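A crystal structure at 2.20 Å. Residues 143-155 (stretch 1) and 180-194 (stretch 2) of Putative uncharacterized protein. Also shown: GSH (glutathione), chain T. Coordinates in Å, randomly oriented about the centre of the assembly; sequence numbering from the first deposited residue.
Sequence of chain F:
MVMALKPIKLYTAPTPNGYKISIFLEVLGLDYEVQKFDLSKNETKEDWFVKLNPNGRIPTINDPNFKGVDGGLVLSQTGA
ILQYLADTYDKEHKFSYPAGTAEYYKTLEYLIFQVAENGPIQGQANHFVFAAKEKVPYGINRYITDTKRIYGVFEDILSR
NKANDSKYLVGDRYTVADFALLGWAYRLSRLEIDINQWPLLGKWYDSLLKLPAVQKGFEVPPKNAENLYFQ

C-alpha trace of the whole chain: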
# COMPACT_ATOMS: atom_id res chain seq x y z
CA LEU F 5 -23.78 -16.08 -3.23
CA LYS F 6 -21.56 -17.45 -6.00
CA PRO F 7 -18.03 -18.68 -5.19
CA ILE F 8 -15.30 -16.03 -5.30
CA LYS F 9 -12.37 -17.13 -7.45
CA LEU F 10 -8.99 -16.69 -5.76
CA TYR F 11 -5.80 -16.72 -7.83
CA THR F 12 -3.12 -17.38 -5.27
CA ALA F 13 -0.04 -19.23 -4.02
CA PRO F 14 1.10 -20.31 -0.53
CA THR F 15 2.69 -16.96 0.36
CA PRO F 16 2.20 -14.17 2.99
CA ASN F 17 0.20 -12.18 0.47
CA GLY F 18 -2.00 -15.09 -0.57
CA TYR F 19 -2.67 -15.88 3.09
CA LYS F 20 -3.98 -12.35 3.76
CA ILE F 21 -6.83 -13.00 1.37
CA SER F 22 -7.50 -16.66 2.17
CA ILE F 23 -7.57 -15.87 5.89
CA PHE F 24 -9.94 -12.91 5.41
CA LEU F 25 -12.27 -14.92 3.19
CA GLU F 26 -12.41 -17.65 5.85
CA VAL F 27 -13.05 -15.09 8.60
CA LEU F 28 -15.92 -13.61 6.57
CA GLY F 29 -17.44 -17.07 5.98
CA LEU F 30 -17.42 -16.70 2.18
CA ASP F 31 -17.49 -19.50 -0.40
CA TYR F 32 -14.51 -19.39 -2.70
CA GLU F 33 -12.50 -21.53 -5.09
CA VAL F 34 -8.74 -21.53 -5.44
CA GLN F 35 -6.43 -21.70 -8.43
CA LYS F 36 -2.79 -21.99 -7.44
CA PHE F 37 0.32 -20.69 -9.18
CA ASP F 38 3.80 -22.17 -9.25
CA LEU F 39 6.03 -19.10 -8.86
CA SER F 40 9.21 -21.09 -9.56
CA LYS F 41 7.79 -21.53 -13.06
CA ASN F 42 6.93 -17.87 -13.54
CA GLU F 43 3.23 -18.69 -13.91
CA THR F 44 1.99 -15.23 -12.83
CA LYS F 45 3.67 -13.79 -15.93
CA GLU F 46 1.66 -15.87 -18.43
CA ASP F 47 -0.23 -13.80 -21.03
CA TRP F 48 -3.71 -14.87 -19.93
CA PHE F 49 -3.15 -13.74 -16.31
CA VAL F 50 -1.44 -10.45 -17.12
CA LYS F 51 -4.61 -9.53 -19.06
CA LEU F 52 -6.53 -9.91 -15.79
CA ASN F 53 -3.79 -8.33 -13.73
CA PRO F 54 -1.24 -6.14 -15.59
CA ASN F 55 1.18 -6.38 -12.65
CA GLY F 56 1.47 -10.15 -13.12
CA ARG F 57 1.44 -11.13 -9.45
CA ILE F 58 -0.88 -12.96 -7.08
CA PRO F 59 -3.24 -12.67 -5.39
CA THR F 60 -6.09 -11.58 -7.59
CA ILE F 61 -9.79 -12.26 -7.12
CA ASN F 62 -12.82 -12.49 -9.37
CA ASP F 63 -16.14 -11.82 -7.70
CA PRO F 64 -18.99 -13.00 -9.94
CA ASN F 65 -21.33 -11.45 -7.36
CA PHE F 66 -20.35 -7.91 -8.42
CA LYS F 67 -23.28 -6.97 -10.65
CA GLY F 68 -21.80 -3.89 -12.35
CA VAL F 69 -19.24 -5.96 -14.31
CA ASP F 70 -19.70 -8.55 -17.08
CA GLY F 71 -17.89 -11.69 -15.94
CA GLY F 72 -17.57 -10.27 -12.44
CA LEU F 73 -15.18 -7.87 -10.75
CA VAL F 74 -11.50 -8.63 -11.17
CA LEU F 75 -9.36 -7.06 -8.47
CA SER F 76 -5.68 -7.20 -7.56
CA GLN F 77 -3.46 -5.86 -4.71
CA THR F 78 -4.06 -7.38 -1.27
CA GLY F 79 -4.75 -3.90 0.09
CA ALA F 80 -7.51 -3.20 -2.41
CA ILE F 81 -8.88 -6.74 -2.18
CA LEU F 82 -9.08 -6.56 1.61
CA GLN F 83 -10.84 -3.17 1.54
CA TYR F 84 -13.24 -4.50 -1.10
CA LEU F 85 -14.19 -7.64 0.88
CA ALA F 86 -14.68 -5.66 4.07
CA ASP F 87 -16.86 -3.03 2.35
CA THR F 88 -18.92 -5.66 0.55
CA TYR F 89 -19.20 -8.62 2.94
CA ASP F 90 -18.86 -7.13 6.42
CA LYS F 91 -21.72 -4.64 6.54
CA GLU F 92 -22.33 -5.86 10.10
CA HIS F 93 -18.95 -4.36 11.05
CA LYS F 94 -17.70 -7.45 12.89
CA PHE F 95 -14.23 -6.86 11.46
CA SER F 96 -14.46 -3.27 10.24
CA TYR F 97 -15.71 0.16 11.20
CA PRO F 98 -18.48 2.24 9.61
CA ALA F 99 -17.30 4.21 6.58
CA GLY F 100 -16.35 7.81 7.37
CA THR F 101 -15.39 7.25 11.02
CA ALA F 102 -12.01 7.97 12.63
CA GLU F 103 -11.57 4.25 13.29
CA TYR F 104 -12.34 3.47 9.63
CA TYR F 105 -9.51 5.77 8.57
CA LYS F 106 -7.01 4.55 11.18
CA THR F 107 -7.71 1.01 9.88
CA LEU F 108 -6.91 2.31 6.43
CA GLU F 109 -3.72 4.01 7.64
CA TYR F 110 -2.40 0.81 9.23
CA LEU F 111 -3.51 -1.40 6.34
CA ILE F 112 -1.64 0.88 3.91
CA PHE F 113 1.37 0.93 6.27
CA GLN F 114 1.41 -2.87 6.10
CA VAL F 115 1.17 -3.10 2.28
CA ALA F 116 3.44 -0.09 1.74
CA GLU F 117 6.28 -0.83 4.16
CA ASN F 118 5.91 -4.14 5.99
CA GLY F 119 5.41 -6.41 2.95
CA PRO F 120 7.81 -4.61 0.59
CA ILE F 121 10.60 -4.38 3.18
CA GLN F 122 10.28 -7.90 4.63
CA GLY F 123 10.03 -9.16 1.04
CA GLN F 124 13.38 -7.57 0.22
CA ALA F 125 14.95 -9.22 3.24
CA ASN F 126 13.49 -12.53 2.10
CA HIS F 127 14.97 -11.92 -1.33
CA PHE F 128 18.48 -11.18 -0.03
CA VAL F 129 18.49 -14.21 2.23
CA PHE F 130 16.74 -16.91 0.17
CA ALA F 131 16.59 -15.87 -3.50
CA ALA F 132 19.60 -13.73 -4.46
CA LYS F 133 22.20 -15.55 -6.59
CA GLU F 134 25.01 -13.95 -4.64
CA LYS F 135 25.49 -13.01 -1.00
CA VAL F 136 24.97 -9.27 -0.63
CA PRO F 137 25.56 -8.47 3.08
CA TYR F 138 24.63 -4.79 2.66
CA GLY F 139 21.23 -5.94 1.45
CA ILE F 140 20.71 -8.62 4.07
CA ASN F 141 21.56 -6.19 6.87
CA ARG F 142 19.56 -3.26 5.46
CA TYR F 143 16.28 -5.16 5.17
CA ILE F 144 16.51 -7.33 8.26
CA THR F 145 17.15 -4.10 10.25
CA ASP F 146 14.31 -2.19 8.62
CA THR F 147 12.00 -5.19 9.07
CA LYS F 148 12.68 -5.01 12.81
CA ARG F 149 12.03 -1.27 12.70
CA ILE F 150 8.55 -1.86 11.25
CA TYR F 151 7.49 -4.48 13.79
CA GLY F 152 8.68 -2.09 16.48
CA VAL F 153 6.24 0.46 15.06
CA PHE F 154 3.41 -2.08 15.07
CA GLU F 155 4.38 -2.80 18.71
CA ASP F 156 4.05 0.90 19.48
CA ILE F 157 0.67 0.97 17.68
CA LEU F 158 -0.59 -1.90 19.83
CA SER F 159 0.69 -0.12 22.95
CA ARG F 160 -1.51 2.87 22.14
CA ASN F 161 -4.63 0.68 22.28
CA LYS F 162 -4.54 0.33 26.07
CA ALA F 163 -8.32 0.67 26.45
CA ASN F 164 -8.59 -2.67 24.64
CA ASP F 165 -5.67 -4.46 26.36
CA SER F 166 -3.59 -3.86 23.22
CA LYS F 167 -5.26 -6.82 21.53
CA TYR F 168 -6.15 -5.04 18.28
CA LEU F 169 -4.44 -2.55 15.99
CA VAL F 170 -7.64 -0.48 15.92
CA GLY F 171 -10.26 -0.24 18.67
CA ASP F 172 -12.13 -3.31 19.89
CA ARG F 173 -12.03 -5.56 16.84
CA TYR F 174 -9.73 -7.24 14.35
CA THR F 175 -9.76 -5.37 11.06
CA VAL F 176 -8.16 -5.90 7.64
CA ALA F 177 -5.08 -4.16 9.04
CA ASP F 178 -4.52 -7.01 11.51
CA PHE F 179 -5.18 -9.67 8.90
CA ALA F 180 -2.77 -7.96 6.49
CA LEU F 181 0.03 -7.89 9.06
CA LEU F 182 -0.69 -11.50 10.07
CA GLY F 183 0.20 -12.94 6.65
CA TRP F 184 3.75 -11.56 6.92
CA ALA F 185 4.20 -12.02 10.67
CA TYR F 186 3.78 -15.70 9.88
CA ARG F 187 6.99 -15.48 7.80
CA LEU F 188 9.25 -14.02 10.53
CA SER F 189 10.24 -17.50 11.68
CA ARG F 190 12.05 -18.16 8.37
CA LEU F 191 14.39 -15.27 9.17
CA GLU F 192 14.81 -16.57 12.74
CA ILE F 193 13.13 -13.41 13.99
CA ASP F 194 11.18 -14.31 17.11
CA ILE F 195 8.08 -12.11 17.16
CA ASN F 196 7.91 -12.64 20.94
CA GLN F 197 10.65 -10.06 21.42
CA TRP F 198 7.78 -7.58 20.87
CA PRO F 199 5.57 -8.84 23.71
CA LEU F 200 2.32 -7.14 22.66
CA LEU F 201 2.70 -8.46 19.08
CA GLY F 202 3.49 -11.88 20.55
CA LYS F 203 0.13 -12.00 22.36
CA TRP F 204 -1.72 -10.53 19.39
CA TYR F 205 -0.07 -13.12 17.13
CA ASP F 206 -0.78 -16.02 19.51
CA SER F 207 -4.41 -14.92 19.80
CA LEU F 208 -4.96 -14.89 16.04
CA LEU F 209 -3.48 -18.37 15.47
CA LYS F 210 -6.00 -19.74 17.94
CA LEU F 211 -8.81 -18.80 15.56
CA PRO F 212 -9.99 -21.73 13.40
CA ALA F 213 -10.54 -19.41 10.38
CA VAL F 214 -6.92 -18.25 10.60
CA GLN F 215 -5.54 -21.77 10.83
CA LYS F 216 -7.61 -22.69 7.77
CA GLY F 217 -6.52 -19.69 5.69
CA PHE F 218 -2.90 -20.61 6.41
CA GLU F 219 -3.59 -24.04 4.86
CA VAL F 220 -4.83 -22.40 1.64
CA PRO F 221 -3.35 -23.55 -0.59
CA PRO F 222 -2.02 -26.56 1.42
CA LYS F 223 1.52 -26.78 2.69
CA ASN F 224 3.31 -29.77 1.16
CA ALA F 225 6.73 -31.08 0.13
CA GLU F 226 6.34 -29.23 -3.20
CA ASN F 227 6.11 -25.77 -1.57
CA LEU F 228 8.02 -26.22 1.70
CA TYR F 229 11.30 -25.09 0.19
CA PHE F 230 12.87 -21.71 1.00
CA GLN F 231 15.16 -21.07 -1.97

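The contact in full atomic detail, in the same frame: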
# COMPACT_ATOMS: atom_id res chain seq x y z
N TYR F 143 17.68 -4.77 5.12
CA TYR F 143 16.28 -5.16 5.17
C TYR F 143 15.85 -5.94 6.42
O TYR F 143 14.72 -5.82 6.88
CB TYR F 143 15.87 -5.85 3.85
CG TYR F 143 16.05 -4.88 2.72
CD1 TYR F 143 15.26 -3.75 2.64
CD2 TYR F 143 17.04 -5.05 1.76
CE1 TYR F 143 15.42 -2.82 1.63
CE2 TYR F 143 17.22 -4.13 0.75
CZ TYR F 143 16.40 -3.01 0.70
OH TYR F 143 16.55 -2.06 -0.29
N ILE F 144 16.76 -6.73 6.97
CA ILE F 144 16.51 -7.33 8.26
C ILE F 144 16.31 -6.21 9.32
O ILE F 144 15.38 -6.27 10.12
CB ILE F 144 17.68 -8.24 8.68
CG1 ILE F 144 17.70 -9.49 7.81
CG2 ILE F 144 17.58 -8.59 10.15
CD1 ILE F 144 16.49 -10.38 7.98
N THR F 145 17.19 -5.21 9.30
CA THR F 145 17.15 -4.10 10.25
C THR F 145 15.88 -3.27 10.09
O THR F 145 15.22 -2.91 11.07
CB THR F 145 18.37 -3.18 10.12
OG1 THR F 145 19.55 -3.88 10.52
CG2 THR F 145 18.22 -1.97 11.00
N ASP F 146 15.52 -2.97 8.85
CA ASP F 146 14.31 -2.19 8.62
C ASP F 146 13.06 -3.02 8.91
O ASP F 146 12.04 -2.49 9.35
CB ASP F 146 14.29 -1.59 7.21
CG ASP F 146 13.34 -0.40 7.12
OD1 ASP F 146 13.39 0.48 8.01
OD2 ASP F 146 12.54 -0.34 6.16
N THR F 147 13.12 -4.33 8.68
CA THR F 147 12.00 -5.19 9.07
C THR F 147 11.72 -5.11 10.57
O THR F 147 10.56 -5.04 11.00
CB THR F 147 12.25 -6.65 8.68
OG1 THR F 147 12.32 -6.75 7.25
CG2 THR F 147 11.12 -7.53 9.18
N LYS F 148 12.80 -5.11 11.36
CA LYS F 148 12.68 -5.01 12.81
C LYS F 148 12.15 -3.63 13.20
O LYS F 148 11.41 -3.51 14.18
CB LYS F 148 14.02 -5.28 13.48
CG LYS F 148 14.43 -6.74 13.51
CD LYS F 148 15.90 -6.84 13.93
CE LYS F 148 16.33 -8.27 14.18
NZ LYS F 148 17.81 -8.35 14.33
N ARG F 149 12.54 -2.60 12.45
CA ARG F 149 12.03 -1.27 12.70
C ARG F 149 10.50 -1.27 12.62
O ARG F 149 9.82 -0.74 13.50
CB ARG F 149 12.60 -0.25 11.70
CG ARG F 149 12.24 1.19 12.05
CD ARG F 149 12.47 2.18 10.90
NE ARG F 149 11.55 1.98 9.78
CZ ARG F 149 10.32 2.47 9.71
NH1 ARG F 149 9.82 3.21 10.71
NH2 ARG F 149 9.56 2.22 8.66
N ILE F 150 9.97 -1.88 11.56
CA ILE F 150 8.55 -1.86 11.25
C ILE F 150 7.68 -2.62 12.27
O ILE F 150 6.58 -2.19 12.61
CB ILE F 150 8.29 -2.36 9.81
CG1 ILE F 150 8.75 -1.31 8.81
CG2 ILE F 150 6.82 -2.64 9.58
CD1 ILE F 150 8.91 -1.84 7.42
N TYR F 151 8.18 -3.74 12.76
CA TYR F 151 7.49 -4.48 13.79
C TYR F 151 7.52 -3.73 15.11
O TYR F 151 6.58 -3.82 15.90
CB TYR F 151 8.06 -5.89 13.91
CG TYR F 151 7.51 -6.78 12.81
CD1 TYR F 151 8.23 -6.99 11.64
CD2 TYR F 151 6.26 -7.36 12.93
CE1 TYR F 151 7.72 -7.77 10.63
CE2 TYR F 151 5.74 -8.15 11.92
CZ TYR F 151 6.48 -8.36 10.77
OH TYR F 151 5.98 -9.15 9.77
N GLY F 152 8.59 -2.98 15.33
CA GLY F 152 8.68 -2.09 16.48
C GLY F 152 7.59 -1.03 16.43
O GLY F 152 7.03 -0.66 17.45
N VAL F 153 7.28 -0.55 15.23
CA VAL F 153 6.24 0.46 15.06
C VAL F 153 4.88 -0.17 15.35
O VAL F 153 4.08 0.40 16.10
CB VAL F 153 6.24 1.05 13.64
CG1 VAL F 153 5.07 2.01 13.45
CG2 VAL F 153 7.57 1.74 13.35
N PHE F 154 4.63 -1.33 14.77
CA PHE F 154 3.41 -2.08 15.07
C PHE F 154 3.27 -2.40 16.58
O PHE F 154 2.15 -2.50 17.09
CB PHE F 154 3.33 -3.36 14.25
CG PHE F 154 2.84 -3.15 12.83
CD1 PHE F 154 1.52 -2.74 12.59
CD2 PHE F 154 3.67 -3.42 11.74
CE1 PHE F 154 1.06 -2.57 11.27
CE2 PHE F 154 3.22 -3.25 10.42
CZ PHE F 154 1.92 -2.83 10.18
N GLU F 155 4.40 -2.58 17.27
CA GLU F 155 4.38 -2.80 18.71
C GLU F 155 3.94 -1.52 19.41
O GLU F 155 3.14 -1.56 20.35
CB GLU F 155 5.76 -3.24 19.20
CG GLU F 155 5.87 -3.53 20.68
CD GLU F 155 5.10 -4.77 21.11
OE1 GLU F 155 4.49 -5.44 20.24
OE2 GLU F 155 5.11 -5.09 22.32
N ALA F 180 -3.89 -8.29 7.39
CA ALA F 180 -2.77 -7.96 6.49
C ALA F 180 -1.43 -8.24 7.14
O ALA F 180 -0.56 -8.89 6.55
CB ALA F 180 -2.85 -6.51 6.03
N LEU F 181 -1.24 -7.72 8.35
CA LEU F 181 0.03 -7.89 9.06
C LEU F 181 0.30 -9.38 9.34
O LEU F 181 1.44 -9.86 9.24
CB LEU F 181 0.04 -7.08 10.37
CG LEU F 181 1.33 -7.21 11.18
CD1 LEU F 181 2.51 -6.66 10.41
CD2 LEU F 181 1.21 -6.53 12.54
N LEU F 182 -0.76 -10.09 9.67
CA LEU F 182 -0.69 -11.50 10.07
C LEU F 182 -0.05 -12.40 9.00
O LEU F 182 0.71 -13.32 9.32
CB LEU F 182 -2.09 -12.00 10.40
CG LEU F 182 -2.25 -13.43 10.92
CD1 LEU F 182 -1.40 -13.63 12.16
CD2 LEU F 182 -3.71 -13.75 11.18
N GLY F 183 -0.35 -12.13 7.73
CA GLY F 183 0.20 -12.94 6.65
C GLY F 183 1.71 -12.93 6.68
O GLY F 183 2.33 -13.97 6.52
N TRP F 184 2.30 -11.76 6.92
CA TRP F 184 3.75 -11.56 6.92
C TRP F 184 4.42 -11.87 8.24
O TRP F 184 5.60 -12.26 8.27
CB TRP F 184 4.09 -10.13 6.50
CG TRP F 184 4.07 -9.96 5.00
CD1 TRP F 184 3.02 -9.56 4.23
CD2 TRP F 184 5.17 -10.20 4.11
NE1 TRP F 184 3.40 -9.54 2.90
CE2 TRP F 184 4.71 -9.93 2.80
CE3 TRP F 184 6.50 -10.60 4.29
CZ2 TRP F 184 5.53 -10.05 1.68
CZ3 TRP F 184 7.32 -10.73 3.17
CH2 TRP F 184 6.83 -10.46 1.88
N ALA F 185 3.69 -11.67 9.34
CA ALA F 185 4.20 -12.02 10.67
C ALA F 185 4.48 -13.52 10.70
O ALA F 185 5.43 -13.99 11.33
CB ALA F 185 3.18 -11.65 11.74
N TYR F 186 3.64 -14.27 10.00
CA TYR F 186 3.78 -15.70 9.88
C TYR F 186 5.14 -16.09 9.29
O TYR F 186 5.65 -17.18 9.56
CB TYR F 186 2.64 -16.22 9.00
CG TYR F 186 2.60 -17.71 8.84
CD1 TYR F 186 2.11 -18.52 9.85
CD2 TYR F 186 3.04 -18.31 7.67
CE1 TYR F 186 2.08 -19.89 9.70
CE2 TYR F 186 3.00 -19.68 7.51
CZ TYR F 186 2.52 -20.47 8.52
OH TYR F 186 2.49 -21.83 8.36
N ARG F 187 5.74 -15.19 8.51
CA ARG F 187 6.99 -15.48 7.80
C ARG F 187 8.26 -15.09 8.57
O ARG F 187 9.37 -15.35 8.09
CB ARG F 187 6.99 -14.81 6.43
CG ARG F 187 6.31 -15.60 5.32
CD ARG F 187 7.25 -16.66 4.78
NE ARG F 187 6.80 -17.17 3.50
CZ ARG F 187 5.94 -18.17 3.35
NH1 ARG F 187 5.43 -18.78 4.42
NH2 ARG F 187 5.59 -18.56 2.13
N LEU F 188 8.10 -14.46 9.73
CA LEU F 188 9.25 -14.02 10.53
C LEU F 188 10.12 -15.19 10.97
O LEU F 188 11.34 -15.05 11.10
CB LEU F 188 8.80 -13.22 11.75
CG LEU F 188 8.37 -11.75 11.51
CD1 LEU F 188 7.91 -11.07 12.82
CD2 LEU F 188 9.51 -10.96 10.87
N SER F 189 9.51 -16.33 11.21
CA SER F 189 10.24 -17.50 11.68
C SER F 189 11.31 -17.95 10.69
O SER F 189 12.35 -18.44 11.10
CB SER F 189 9.28 -18.65 11.99
OG SER F 189 8.61 -19.06 10.81
N ARG F 190 11.06 -17.77 9.39
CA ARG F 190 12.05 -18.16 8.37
C ARG F 190 13.35 -17.36 8.49
O ARG F 190 14.44 -17.88 8.18
CB ARG F 190 11.47 -18.02 6.96
CG ARG F 190 10.33 -18.98 6.66
CD ARG F 190 10.01 -19.05 5.17
NE ARG F 190 8.91 -19.97 4.91
CZ ARG F 190 8.50 -20.32 3.69
NH1 ARG F 190 9.10 -19.80 2.62
NH2 ARG F 190 7.51 -21.18 3.53
N LEU F 191 13.23 -16.11 8.94
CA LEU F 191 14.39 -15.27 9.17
C LEU F 191 14.95 -15.42 10.59
O LEU F 191 15.84 -14.68 11.00
CB LEU F 191 14.05 -13.80 8.93
CG LEU F 191 13.51 -13.40 7.55
CD1 LEU F 191 12.94 -11.98 7.62
CD2 LEU F 191 14.59 -13.51 6.45
N GLU F 192 14.43 -16.39 11.34
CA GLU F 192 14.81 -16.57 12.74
C GLU F 192 14.57 -15.31 13.59
O GLU F 192 15.25 -15.06 14.57
CB GLU F 192 16.25 -17.07 12.88
CG GLU F 192 16.43 -18.40 12.22
CD GLU F 192 17.79 -19.02 12.41
OE1 GLU F 192 18.78 -18.31 12.70
OE2 GLU F 192 17.86 -20.24 12.26
N ILE F 193 13.58 -14.53 13.18
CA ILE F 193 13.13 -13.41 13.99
C ILE F 193 11.96 -13.85 14.87
O ILE F 193 10.88 -14.17 14.39
CB ILE F 193 12.73 -12.21 13.12
CG1 ILE F 193 13.96 -11.64 12.42
CG2 ILE F 193 12.08 -11.13 13.96
CD1 ILE F 193 13.62 -10.63 11.33
N ASP F 194 12.21 -13.90 16.18
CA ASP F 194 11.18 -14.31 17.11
C ASP F 194 10.28 -13.10 17.35
O ASP F 194 10.75 -12.07 17.82
CB ASP F 194 11.84 -14.76 18.42
CG ASP F 194 10.84 -15.35 19.41
OD1 ASP F 194 9.61 -15.35 19.14
OD2 ASP F 194 11.29 -15.80 20.47
N1 GSH T . 9.60 -10.51 -7.97
CA1 GSH T . 10.14 -10.97 -6.71
C1 GSH T . 11.57 -10.65 -6.62
O11 GSH T . 12.11 -9.98 -7.53
O12 GSH T . 12.25 -11.03 -5.65
CB1 GSH T . 9.85 -12.45 -6.47
CG1 GSH T . 9.66 -12.73 -5.03
CD1 GSH T . 8.34 -12.18 -4.48
OE1 GSH T . 7.37 -11.95 -5.23
N2 GSH T . 8.18 -11.89 -3.01
CA2 GSH T . 6.92 -11.36 -2.50
C2 GSH T . 7.12 -9.94 -2.06
O2 GSH T . 8.21 -9.59 -1.61
CB2 GSH T . 6.48 -12.13 -1.34
SG2 GSH T . 6.38 -13.84 -1.74
N3 GSH T . 6.04 -8.97 -2.13
CA3 GSH T . 6.28 -7.62 -1.68
C3 GSH T . 5.06 -7.04 -1.09
O31 GSH T . 4.20 -7.77 -0.54
O32 GSH T . 4.89 -5.79 -1.15

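The two stretches are held together by apolar packing; no hydrogen bond or salt bridge passes between them. Helix 143-155 presents Ile 144, Thr 147, Lys 148, Tyr 151 and Phe 154, recurring at intervals of three or four (144, 147/148, 151, 154) so that they line one side of the helix. Against them lie the helix that includes residues 180-185, a type I turn from Ala 185 to Leu 188, and the segment beyond it. The helix axes run at 140° and come no closer than 12.9 Å. In all, 474 Å² is buried, both sides summed.

Two CH-pi contacts supply the aromatic part. Leu 188 CD1 sits 3.8 Å from the centroid of the Tyr 151 ring, almost on the ring normal, while Leu 188 CD2 lies 3.7 Å from Tyr 151 CE1. Leu 181 CD1 lies over one face of the Phe 154 ring, 3.8 Å from its centroid and 3.5 Å from Phe 154 CE2. The same methyl meets Tyr 151 obliquely, 3.9 Å from Tyr 151 CE2, so a single leucine methyl touches both rings.

Aliphatic contacts extend the packing toward the loop. The CA-to-CB bond of Ile 144 points sideways, yet its m,m rotamer brings Ile 144 CD1 to 3.9 Å from Leu 191 CD1 and 4.4 Å from Ile 193 CD1. Thr 147 CG2 lies 4.1 Å from Leu 188 CD2, while Thr 147 OG1 donates a 2.6 Å hydrogen bond to Tyr 143 O, so a buried threonine offers a methyl outward and satisfies its hydroxyl within its own helix. At the exposed margin, Lys 148 CE approaches Ile 193 CG1 at 4.5 Å, its extended chain contributing methylenes.

Tyr 151, with the largest area covered (101 Å²), also buries a polar atom. Tyr 151 OH lies 3.4 Å from Ala 185 N, but the angle is poor; Ala 185 N instead bonds to Leu 181 O at 2.9 Å, and the hydroxyl is satisfied elsewhere in the structure.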